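PDB 3LJS: fructokinase from Xylella fastidiosa Temecula1, which probably phosphorylates fructose with ATP, as a sugar kinase of the PfkB carbohydrate kinase family. Local coordinates for residues 129-141 with 160-174. Sequence-based numbering, arbitrary orientation.
Sequences DALIFHACSNSMT and GAIVSFDLNFRPMLW. With PO4 (phosphate ion), chain C.
Selenomethionine Met140 meets the ring of Phe165 with its methyl, CE lying 3.5 Å from CE1, while SE stands obliquely to the ring in a Met-aromatic contact. Its extended chain (chi2 176°) carries the methyl across, as an unbranched, flexible side chain can. Phe165 shares a face with Ala135, and its ring edge meets Ala135 O, 3.4 Å from Phe165 CD1. Farther along, Trp174 is sandwiched between Thr141 CG2, 3.9 Å from the centroid of its five-membered ring, and Phe169 CE1 on the opposite face. Parallel strands 132-136 and 162-166 are joined by backbone bonds such as Ser164 N to Phe133 O (2.8 Å). Ser137, offering both N-H and hydroxyl, grips Leu167 O through N (3.0 Å) and OG (2.7 Å), from opposite faces of the carbonyl plane. One water links Ser137 OG, Asn138 OD1, Arg170 N and Trp174 NE1. Asn138 ND2, held chiefly by Glu12, bonds weakly to Asn168 OD1; the Asn168 amide, able to accept and donate, gives ND2 to O2 of a phosphate ion (2.7 Å), probably from the crystallisation liquor. Arg170, an ATP-binding residue, reaches this phosphate weakly. The two strands, joined through helix 143-158, form a beta-alpha-beta crossover of the ribokinase-like fold, their C-terminal ends leading into the nucleotide site.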
ATOM      1  N   ASP B 129      10.876   6.055 -33.257  1.00 30.57           N
ATOM      2  CA  ASP B 129      11.738   7.160 -32.844  1.00 31.53           C
ATOM      3  C   ASP B 129      12.795   6.794 -31.802  1.00 28.62           C
ATOM      4  O   ASP B 129      13.639   7.621 -31.467  1.00 27.56           O
ATOM      5  CB  ASP B 129      10.895   8.314 -32.283  1.00 36.91           C
ATOM      6  CG  ASP B 129       9.777   8.737 -33.223  1.00 42.77           C
ATOM      7  OD1 ASP B 129      10.036   8.890 -34.439  1.00 45.48           O
ATOM      8  OD2 ASP B 129       8.638   8.926 -32.741  1.00 45.85           O
ATOM      9  N   ALA B 130      12.760   5.566 -31.295  1.00 25.18           N
ATOM     10  CA  ALA B 130      13.718   5.162 -30.271  1.00 23.32           C
ATOM     11  C   ALA B 130      15.104   4.760 -30.764  1.00 20.95           C
ATOM     12  O   ALA B 130      15.254   4.015 -31.732  1.00 20.98           O
ATOM     13  CB  ALA B 130      13.135   4.030 -29.434  1.00 22.13           C
ATOM     14  N   LEU B 131      16.119   5.263 -30.076  1.00 19.52           N
ATOM     15  CA  LEU B 131      17.496   4.924 -30.387  1.00 19.62           C
ATOM     16  C   LEU B 131      17.977   3.970 -29.292  1.00 19.20           C
ATOM     17  O   LEU B 131      18.907   3.188 -29.496  1.00 19.88           O
ATOM     18  CB  LEU B 131      18.373   6.181 -30.407  1.00 19.88           C
ATOM     19  CG  LEU B 131      19.884   5.959 -30.567  1.00 21.76           C
ATOM     20  CD1 LEU B 131      20.166   5.118 -31.805  1.00 21.68           C
ATOM     21  CD2 LEU B 131      20.586   7.307 -30.661  1.00 21.81           C
ATOM     22  N   ILE B 132      17.322   4.040 -28.133  1.00 18.66           N
ATOM     23  CA  ILE B 132      17.659   3.196 -26.981  1.00 17.54           C
ATOM     24  C   ILE B 132      16.395   2.715 -26.264  1.00 17.39           C
ATOM     25  O   ILE B 132      15.419   3.457 -26.151  1.00 18.66           O
ATOM     26  CB  ILE B 132      18.524   3.977 -25.955  1.00 17.73           C
ATOM     27  CG1 ILE B 132      19.794   4.493 -26.637  1.00 18.57           C
ATOM     28  CG2 ILE B 132      18.898   3.072 -24.770  1.00 17.16           C
ATOM     29  CD1 ILE B 132      20.682   5.326 -25.730  1.00 17.10           C
ATOM     30  N   PHE B 133      16.416   1.464 -25.803  1.00 16.45           N
ATOM     31  CA  PHE B 133      15.305   0.874 -25.050  1.00 15.45           C
ATOM     32  C   PHE B 133      15.954   0.382 -23.757  1.00 16.68           C
ATOM     33  O   PHE B 133      16.822  -0.494 -23.785  1.00 16.63           O
ATOM     34  CB  PHE B 133      14.702  -0.317 -25.808  1.00 16.56           C
ATOM     35  CG  PHE B 133      13.567  -1.010 -25.077  1.00 17.61           C
ATOM     36  CD1 PHE B 133      12.248  -0.617 -25.276  1.00 18.84           C
ATOM     37  CD2 PHE B 133      13.823  -2.074 -24.210  1.00 18.99           C
ATOM     38  CE1 PHE B 133      11.194  -1.271 -24.629  1.00 18.63           C
ATOM     39  CE2 PHE B 133      12.775  -2.741 -23.553  1.00 19.15           C
ATOM     40  CZ  PHE B 133      11.460  -2.338 -23.765  1.00 20.63           C
ATOM     41  N   HIS B 134      15.555   0.946 -22.626  1.00 16.14           N
ATOM     42  CA  HIS B 134      16.140   0.547 -21.349  1.00 16.17           C
ATOM     43  C   HIS B 134      15.142  -0.150 -20.441  1.00 15.84           C
ATOM     44  O   HIS B 134      14.017   0.316 -20.280  1.00 15.99           O
ATOM     45  CB  HIS B 134      16.717   1.766 -20.615  1.00 15.46           C
ATOM     46  CG  HIS B 134      17.388   1.418 -19.320  1.00 18.45           C
ATOM     47  ND1 HIS B 134      16.783   1.599 -18.091  1.00 21.51           N
ATOM     48  CD2 HIS B 134      18.582   0.838 -19.070  1.00 15.39           C
ATOM     49  CE1 HIS B 134      17.579   1.141 -17.142  1.00 16.01           C
ATOM     50  NE2 HIS B 134      18.678   0.674 -17.706  1.00 20.93           N
ATOM     51  N   ALA B 135      15.565  -1.261 -19.843  1.00 16.41           N
ATOM     52  CA  ALA B 135      14.705  -2.026 -18.940  1.00 17.60           C
ATOM     53  C   ALA B 135      15.506  -2.573 -17.759  1.00 18.91           C
ATOM     54  O   ALA B 135      16.735  -2.575 -17.784  1.00 17.85           O
ATOM     55  CB  ALA B 135      14.041  -3.174 -19.694  1.00 18.04           C
ATOM     56  N   CYS B 136      14.792  -3.029 -16.731  1.00 18.97           N
ATOM     57  CA  CYS B 136      15.395  -3.588 -15.520  1.00 20.14           C
ATOM     58  C   CYS B 136      14.688  -4.908 -15.203  1.00 19.42           C
ATOM     59  O   CYS B 136      13.660  -5.203 -15.802  1.00 20.25           O
ATOM     60  CB  CYS B 136      15.245  -2.600 -14.360  1.00 21.18           C
ATOM     61  SG  CYS B 136      16.174  -1.048 -14.625  1.00 28.98           S
ATOM     62  N   SER B 137      15.218  -5.697 -14.271  1.00 19.16           N
ATOM     63  CA  SER B 137      14.603  -6.994 -13.970  1.00 21.01           C
ATOM     64  C   SER B 137      13.302  -6.961 -13.168  1.00 21.56           C
ATOM     65  O   SER B 137      12.618  -7.980 -13.060  1.00 22.50           O
ATOM     66  CB  SER B 137      15.605  -7.919 -13.261  1.00 19.87           C
ATOM     67  OG  SER B 137      15.847  -7.497 -11.931  1.00 20.94           O
ATOM     68  N   ASN B 138      12.943  -5.809 -12.613  1.00 21.40           N
ATOM     69  CA  ASN B 138      11.710  -5.739 -11.836  1.00 22.97           C
ATOM     70  C   ASN B 138      10.477  -5.985 -12.689  1.00 22.37           C
ATOM     71  O   ASN B 138       9.442  -6.420 -12.181  1.00 23.41           O
ATOM     72  CB  ASN B 138      11.609  -4.399 -11.112  1.00 23.77           C
ATOM     73  CG  ASN B 138      12.692  -4.239 -10.070  1.00 30.55           C
ATOM     74  OD1 ASN B 138      12.920  -5.141  -9.259  1.00 26.80           O
ATOM     75  ND2 ASN B 138      13.378  -3.096 -10.089  1.00 34.06           N
ATOM     76  N   SER B 139      10.586  -5.728 -13.987  1.00 21.14           N
ATOM     77  CA  SER B 139       9.464  -5.972 -14.889  1.00 21.61           C
ATOM     78  C   SER B 139       9.534  -7.410 -15.414  1.00 21.60           C
ATOM     79  O   SER B 139       9.040  -7.716 -16.500  1.00 20.96           O
ATOM     80  CB  SER B 139       9.473  -4.974 -16.056  1.00 20.12           C
ATOM     81  OG  SER B 139      10.646  -5.099 -16.839  1.00 21.17           O
HETATM   82  N   MSE B 140      10.150  -8.289 -14.626  1.00 22.95           N
HETATM   83  CA  MSE B 140      10.274  -9.703 -14.978  1.00 24.21           C
HETATM   84  C   MSE B 140       9.873 -10.581 -13.789  1.00 24.84           C
HETATM   85  O   MSE B 140      10.106 -11.791 -13.797  1.00 24.12           O
HETATM   86  CB  MSE B 140      11.721 -10.042 -15.358  1.00 25.33           C
HETATM   87  CG  MSE B 140      12.243  -9.333 -16.596  1.00 29.03           C
HETATM   88 SE   MSE B 140      14.127  -9.732 -16.925  1.00 38.01          SE
HETATM   89  CE  MSE B 140      14.368  -8.545 -18.445  1.00 29.73           C
ATOM     90  N   THR B 141       9.265  -9.969 -12.776  1.00 23.98           N
ATOM     91  CA  THR B 141       8.882 -10.687 -11.562  1.00 24.14           C
ATOM     92  C   THR B 141       7.788 -11.754 -11.698  1.00 24.77           C
ATOM     93  O   THR B 141       7.593 -12.559 -10.789  1.00 24.39           O
ATOM     94  CB  THR B 141       8.517  -9.687 -10.443  1.00 22.86           C
ATOM     95  OG1 THR B 141       7.580  -8.728 -10.940  1.00 21.27           O
ATOM     96  CG2 THR B 141       9.766  -8.959  -9.974  1.00 23.83           C
ATOM     97  N   GLY B 160      15.941  -0.953 -34.689  1.00 22.48           N
ATOM     98  CA  GLY B 160      17.150  -0.148 -34.744  1.00 23.19           C
ATOM     99  C   GLY B 160      17.521   0.587 -33.474  1.00 22.35           C
ATOM    100  O   GLY B 160      18.202   1.612 -33.516  1.00 22.32           O
ATOM    101  N   ALA B 161      17.078   0.075 -32.335  1.00 20.57           N
ATOM    102  CA  ALA B 161      17.408   0.715 -31.075  1.00 20.11           C
ATOM    103  C   ALA B 161      18.347  -0.170 -30.273  1.00 21.59           C
ATOM    104  O   ALA B 161      18.272  -1.402 -30.339  1.00 20.38           O
ATOM    105  CB  ALA B 161      16.146   1.003 -30.271  1.00 19.13           C
ATOM    106  N   ILE B 162      19.241   0.480 -29.533  1.00 20.67           N
ATOM    107  CA  ILE B 162      20.198  -0.196 -28.675  1.00 19.18           C
ATOM    108  C   ILE B 162      19.418  -0.653 -27.452  1.00 19.62           C
ATOM    109  O   ILE B 162      18.639   0.117 -26.891  1.00 20.62           O
ATOM    110  CB  ILE B 162      21.295   0.784 -28.208  1.00 18.89           C
ATOM    111  CG1 ILE B 162      22.178   1.181 -29.394  1.00 19.54           C
ATOM    112  CG2 ILE B 162      22.112   0.159 -27.085  1.00 18.00           C
ATOM    113  CD1 ILE B 162      23.072   2.367 -29.105  1.00 19.64           C
ATOM    114  N   VAL B 163      19.616  -1.895 -27.035  1.00 17.19           N
ATOM    115  CA  VAL B 163      18.911  -2.401 -25.864  1.00 17.82           C
ATOM    116  C   VAL B 163      19.822  -2.369 -24.645  1.00 17.78           C
ATOM    117  O   VAL B 163      20.882  -2.998 -24.630  1.00 19.15           O
ATOM    118  CB  VAL B 163      18.413  -3.839 -26.090  1.00 18.29           C
ATOM    119  CG1 VAL B 163      17.726  -4.357 -24.832  1.00 18.21           C
ATOM    120  CG2 VAL B 163      17.448  -3.865 -27.273  1.00 18.44           C
ATOM    121  N   SER B 164      19.404  -1.619 -23.633  1.00 17.48           N
ATOM    122  CA  SER B 164      20.154  -1.478 -22.395  1.00 18.40           C
ATOM    123  C   SER B 164      19.415  -2.223 -21.290  1.00 18.55           C
ATOM    124  O   SER B 164      18.202  -2.090 -21.151  1.00 17.84           O
ATOM    125  CB  SER B 164      20.269   0.004 -22.032  1.00 18.23           C
ATOM    126  OG  SER B 164      20.823   0.178 -20.744  1.00 21.17           O
ATOM    127  N   PHE B 165      20.153  -2.994 -20.499  1.00 19.14           N
ATOM    128  CA  PHE B 165      19.557  -3.766 -19.419  1.00 19.63           C
ATOM    129  C   PHE B 165      20.361  -3.613 -18.125  1.00 20.31           C
ATOM    130  O   PHE B 165      21.513  -4.034 -18.043  1.00 20.87           O
ATOM    131  CB  PHE B 165      19.473  -5.243 -19.848  1.00 19.57           C
ATOM    132  CG  PHE B 165      18.831  -6.157 -18.829  1.00 21.01           C
ATOM    133  CD1 PHE B 165      17.690  -5.771 -18.138  1.00 21.66           C
ATOM    134  CD2 PHE B 165      19.347  -7.434 -18.602  1.00 21.87           C
ATOM    135  CE1 PHE B 165      17.067  -6.641 -17.233  1.00 25.69           C
ATOM    136  CE2 PHE B 165      18.733  -8.312 -17.702  1.00 22.77           C
ATOM    137  CZ  PHE B 165      17.593  -7.916 -17.018  1.00 24.56           C
ATOM    138  N   ASP B 166      19.755  -2.974 -17.129  1.00 19.73           N
ATOM    139  CA  ASP B 166      20.394  -2.794 -15.825  1.00 21.73           C
ATOM    140  C   ASP B 166      19.675  -3.815 -14.944  1.00 21.03           C
ATOM    141  O   ASP B 166      18.505  -3.632 -14.608  1.00 19.29           O
ATOM    142  CB  ASP B 166      20.159  -1.369 -15.305  1.00 23.68           C
ATOM    143  CG  ASP B 166      20.843  -1.105 -13.968  1.00 28.54           C
ATOM    144  OD1 ASP B 166      20.705   0.024 -13.447  1.00 31.00           O
ATOM    145  OD2 ASP B 166      21.517  -2.014 -13.433  1.00 27.30           O
ATOM    146  N   LEU B 167      20.369  -4.893 -14.590  1.00 21.44           N
ATOM    147  CA  LEU B 167      19.764  -5.962 -13.799  1.00 23.62           C
ATOM    148  C   LEU B 167      18.902  -5.417 -12.671  1.00 23.99           C
ATOM    149  O   LEU B 167      17.692  -5.667 -12.629  1.00 24.17           O
ATOM    150  CB  LEU B 167      20.845  -6.897 -13.245  1.00 25.45           C
ATOM    151  CG  LEU B 167      20.409  -8.363 -13.131  1.00 27.85           C
ATOM    152  CD1 LEU B 167      20.041  -8.885 -14.508  1.00 31.29           C
ATOM    153  CD2 LEU B 167      21.523  -9.207 -12.537  1.00 27.06           C
ATOM    154  N   ASN B 168      19.517  -4.675 -11.756  1.00 24.31           N
ATOM    155  CA  ASN B 168      18.770  -4.088 -10.654  1.00 26.35           C
ATOM    156  C   ASN B 168      17.956  -5.185  -9.955  1.00 26.01           C
ATOM    157  O   ASN B 168      16.774  -5.009  -9.650  1.00 24.75           O
ATOM    158  CB  ASN B 168      17.842  -3.010 -11.211  1.00 29.65           C
ATOM    159  CG  ASN B 168      17.518  -1.945 -10.199  1.00 33.91           C
ATOM    160  OD1 ASN B 168      16.439  -1.946  -9.598  1.00 39.43           O
ATOM    161  ND2 ASN B 168      18.456  -1.028  -9.992  1.00 32.53           N
ATOM    162  N   PHE B 169      18.609  -6.314  -9.705  1.00 24.94           N
ATOM    163  CA  PHE B 169      17.971  -7.467  -9.080  1.00 26.03           C
ATOM    164  C   PHE B 169      17.548  -7.244  -7.626  1.00 26.01           C
ATOM    165  O   PHE B 169      18.370  -6.943  -6.763  1.00 25.35           O
ATOM    166  CB  PHE B 169      18.912  -8.673  -9.182  1.00 26.56           C
ATOM    167  CG  PHE B 169      18.289  -9.978  -8.775  1.00 26.07           C
ATOM    168  CD1 PHE B 169      16.968 -10.269  -9.096  1.00 26.10           C
ATOM    169  CD2 PHE B 169      19.042 -10.935  -8.097  1.00 27.47           C
ATOM    170  CE1 PHE B 169      16.401 -11.500  -8.745  1.00 28.73           C
ATOM    171  CE2 PHE B 169      18.488 -12.168  -7.742  1.00 28.21           C
ATOM    172  CZ  PHE B 169      17.168 -12.451  -8.065  1.00 27.87           C
ATOM    173  N   ARG B 170      16.252  -7.402  -7.373  1.00 25.49           N
ATOM    174  CA  ARG B 170      15.689  -7.236  -6.037  1.00 27.39           C
ATOM    175  C   ARG B 170      14.886  -8.496  -5.707  1.00 26.98           C
ATOM    176  O   ARG B 170      13.681  -8.566  -5.969  1.00 24.18           O
ATOM    177  CB  ARG B 170      14.788  -6.004  -6.003  1.00 28.55           C
ATOM    178  CG  ARG B 170      15.511  -4.707  -6.348  1.00 36.50           C
ATOM    179  CD  ARG B 170      16.513  -4.320  -5.270  1.00 40.04           C
ATOM    180  NE  ARG B 170      17.192  -3.062  -5.576  1.00 44.95           N
ATOM    181  CZ  ARG B 170      18.249  -2.946  -6.376  1.00 46.13           C
ATOM    182  NH1 ARG B 170      18.770  -4.019  -6.958  1.00 46.86           N
ATOM    183  NH2 ARG B 170      18.787  -1.752  -6.595  1.00 47.58           N
ATOM    184  N   PRO B 171      15.554  -9.510  -5.133  1.00 28.28           N
ATOM    185  CA  PRO B 171      14.980 -10.804  -4.744  1.00 29.93           C
ATOM    186  C   PRO B 171      13.639 -10.735  -4.012  1.00 30.95           C
ATOM    187  O   PRO B 171      12.778 -11.588  -4.216  1.00 30.22           O
ATOM    188  CB  PRO B 171      16.074 -11.417  -3.874  1.00 30.22           C
ATOM    189  CG  PRO B 171      17.322 -10.881  -4.484  1.00 31.23           C
ATOM    190  CD  PRO B 171      16.968  -9.427  -4.722  1.00 28.98           C
HETATM  191  N   MSE B 172      13.468  -9.724  -3.167  1.00 32.41           N
HETATM  192  CA  MSE B 172      12.229  -9.563  -2.404  1.00 36.69           C
HETATM  193  C   MSE B 172      10.973  -9.489  -3.258  1.00 34.52           C
HETATM  194  O   MSE B 172       9.904  -9.931  -2.836  1.00 33.45           O
HETATM  195  CB  MSE B 172      12.289  -8.301  -1.545  1.00 42.38           C
HETATM  196  CG  MSE B 172      13.154  -8.406  -0.311  1.00 53.39           C
HETATM  197 SE   MSE B 172      13.019  -6.783   0.739  1.00 70.65          SE
HETATM  198  CE  MSE B 172      11.107  -6.789   1.034  1.00 60.56           C
ATOM    199  N   LEU B 173      11.101  -8.922  -4.453  1.00 31.42           N
ATOM    200  CA  LEU B 173       9.966  -8.760  -5.354  1.00 27.54           C
ATOM    201  C   LEU B 173       9.573  -9.999  -6.154  1.00 26.98           C
ATOM    202  O   LEU B 173       8.564  -9.989  -6.862  1.00 25.03           O
ATOM    203  CB  LEU B 173      10.243  -7.604  -6.316  1.00 27.27           C
ATOM    204  CG  LEU B 173      10.300  -6.211  -5.690  1.00 26.41           C
ATOM    205  CD1 LEU B 173      10.736  -5.189  -6.734  1.00 26.32           C
ATOM    206  CD2 LEU B 173       8.926  -5.857  -5.136  1.00 26.33           C
ATOM    207  N   TRP B 174      10.365 -11.062  -6.046  1.00 26.45           N
ATOM    208  CA  TRP B 174      10.084 -12.291  -6.781  1.00 28.87           C
ATOM    209  C   TRP B 174       9.322 -13.314  -5.936  1.00 31.21           C
ATOM    210  O   TRP B 174       9.501 -13.380  -4.723  1.00 31.41           O
ATOM    211  CB  TRP B 174      11.392 -12.902  -7.284  1.00 26.62           C
ATOM    212  CG  TRP B 174      12.090 -12.058  -8.320  1.00 26.27           C
ATOM    213  CD1 TRP B 174      12.718 -10.858  -8.120  1.00 26.99           C
ATOM    214  CD2 TRP B 174      12.219 -12.352  -9.714  1.00 25.16           C
ATOM    215  NE1 TRP B 174      13.231 -10.389  -9.308  1.00 25.32           N
ATOM    216  CE2 TRP B 174      12.936 -11.285 -10.302  1.00 25.90           C
ATOM    217  CE3 TRP B 174      11.791 -13.413 -10.526  1.00 26.71           C
ATOM    218  CZ2 TRP B 174      13.244 -11.251 -11.667  1.00 25.07           C
ATOM    219  CZ3 TRP B 174      12.098 -13.379 -11.885  1.00 26.15           C
ATOM    220  CH2 TRP B 174      12.816 -12.301 -12.439  1.00 26.31           C
TER
HETATM  221  P   PO4 C 501      16.937   1.704  -7.676  1.00 70.90           P
HETATM  222  O1  PO4 C 501      17.689   2.521  -6.689  1.00 71.27           O
HETATM  223  O2  PO4 C 501      17.822   1.377  -8.824  1.00 70.53           O
HETATM  224  O3  PO4 C 501      16.478   0.446  -7.030  1.00 71.61           O
HETATM  225  O4  PO4 C 501      15.760   2.471  -8.160  1.00 70.65           O
HETATM  226  O   HOH W   1      14.334  -7.599  -9.595  1.00 21.34           O